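Local coordinates for protein short chain dehydrogenase (PDB 3G1T) that probably catalyses NAD(P)-dependent oxidation or reduction, as a Rossmann-fold member of the short-chain dehydrogenase family, at residues 211-214 with 215-218. Numbering follows the deposited sequence.
Sequences TEDP and QKLK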
loop_
_atom_site.group_PDB
_atom_site.type_symbol
_atom_site.label_atom_id
_atom_site.label_comp_id
_atom_site.label_asym_id
_atom_site.label_seq_id
_atom_site.Cartn_x
_atom_site.Cartn_y
_atom_site.Cartn_z
ATOM N N THR A 211 -23.997 -5.800 -12.637
ATOM C CA THR A 211 -25.466 -5.813 -12.468
ATOM C C THR A 211 -26.048 -4.439 -12.177
ATOM O O THR A 211 -27.222 -4.200 -12.466
ATOM C CB THR A 211 -25.933 -6.844 -11.373
ATOM O OG1 THR A 211 -25.327 -6.535 -10.115
ATOM C CG2 THR A 211 -25.511 -8.309 -11.768
ATOM N N GLU A 212 -25.248 -3.534 -11.605
ATOM C CA GLU A 212 -25.779 -2.283 -11.075
ATOM C C GLU A 212 -26.315 -1.375 -12.223
ATOM O O GLU A 212 -25.794 -1.347 -13.342
ATOM C CB GLU A 212 -24.665 -1.541 -10.339
ATOM C CG GLU A 212 -24.852 -0.137 -10.055
ATOM C CD GLU A 212 -23.623 0.361 -9.236
ATOM O OE1 GLU A 212 -22.558 0.677 -9.848
ATOM O OE2 GLU A 212 -23.754 0.352 -7.984
ATOM N N ASP A 213 -27.339 -0.630 -11.921
ATOM C CA ASP A 213 -27.860 0.281 -12.914
ATOM C C ASP A 213 -27.113 1.569 -12.823
ATOM O O ASP A 213 -27.334 2.280 -11.838
ATOM C CB ASP A 213 -29.281 0.597 -12.624
ATOM C CG ASP A 213 -29.901 1.483 -13.695
ATOM O OD1 ASP A 213 -29.200 1.998 -14.596
ATOM O OD2 ASP A 213 -31.120 1.674 -13.623
ATOM N N PRO A 214 -26.251 1.881 -13.833
ATOM C CA PRO A 214 -25.383 3.074 -13.707
ATOM C C PRO A 214 -26.184 4.349 -13.771
ATOM O O PRO A 214 -25.683 5.432 -13.434
ATOM C CB PRO A 214 -24.442 3.000 -14.913
ATOM C CG PRO A 214 -25.042 1.946 -15.841
ATOM C CD PRO A 214 -25.958 1.076 -15.031
ATOM N N GLN A 215 -27.448 4.245 -14.215
ATOM C CA GLN A 215 -28.253 5.434 -14.354
ATOM C C GLN A 215 -28.832 5.921 -13.051
ATOM O O GLN A 215 -29.415 7.068 -13.020
ATOM C CB GLN A 215 -29.366 5.171 -15.424
ATOM C CG GLN A 215 -28.785 4.974 -16.813
ATOM C CD GLN A 215 -28.274 6.255 -17.481
ATOM O OE1 GLN A 215 -28.839 7.372 -17.318
ATOM N NE2 GLN A 215 -27.203 6.108 -18.253
ATOM N N LYS A 216 -28.660 5.086 -11.991
ATOM C CA LYS A 216 -29.016 5.458 -10.649
ATOM C C LYS A 216 -27.824 6.074 -9.896
ATOM O O LYS A 216 -27.977 6.524 -8.762
ATOM C CB LYS A 216 -29.595 4.303 -9.874
ATOM C CG LYS A 216 -30.852 3.772 -10.610
ATOM C CD LYS A 216 -32.056 3.646 -9.694
ATOM C CE LYS A 216 -33.322 3.198 -10.432
ATOM N NZ LYS A 216 -33.217 1.774 -10.854
ATOM N N LEU A 217 -26.676 6.116 -10.544
ATOM C CA LEU A 217 -25.477 6.719 -9.936
ATOM C C LEU A 217 -25.314 8.211 -10.310
ATOM O O LEU A 217 -25.732 8.665 -11.385
ATOM C CB LEU A 217 -24.271 5.949 -10.427
ATOM C CG LEU A 217 -24.089 4.463 -10.034
ATOM C CD1 LEU A 217 -22.820 4.007 -10.756
ATOM C CD2 LEU A 217 -24.034 4.227 -8.522
ATOM N N LYS A 218 -24.663 8.983 -9.433
ATOM C CA LYS A 218 -24.217 10.313 -9.785
ATOM C C LYS A 218 -23.181 10.202 -10.913
ATOM O O LYS A 218 -22.435 9.220 -10.968
ATOM C CB LYS A 218 -23.557 10.983 -8.532
ATOM C CG LYS A 218 -24.554 11.176 -7.314
ATOM C CD LYS A 218 -25.674 12.153 -7.636
ATOM C CE LYS A 218 -26.460 12.654 -6.357
ATOM N NZ LYS A 218 -25.611 12.824 -5.167
#
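Asp213 accepts the backbone N-H two residues on, forming an Asx turn: Gln215 N lies 2.9 Å from Asp213 OD1, reaching it from above the carboxylate plane. Aspartate suits the place because its short side chain, with CG anti to the backbone N (chi1 -176°), folds over the start of the turn. Lys216 N donates to Asp213 O at 3.1 Å and Leu217 N to Pro214 O, both i+3 to i, as befits the short 3-10 turn in the surface loop between helices 203-208 and 224-231 of this Rossmann-type fold. Pro214 fits the first turn, where its ring fixes phi and no N-H is needed; its carbonyl also accepts from Arg201. Asp213 OD2 forms a salt bridge with Lys216 NZ, weak as a hydrogen bond at 3.5 Å; lysine is long enough to fold back, and bends at chi2 and chi4 bring NZ beside OD2. A van der Waals contact joins Leu217 to Glu212, crossing at about a right angle: the leucine's branched methyls lie along the carboxylate, CD1 3.5 Å from Glu212 OE1. The long, extended glutamate (chi2 177°) reaches both these methyls and Arg205, with which OE1 forms a salt bridge.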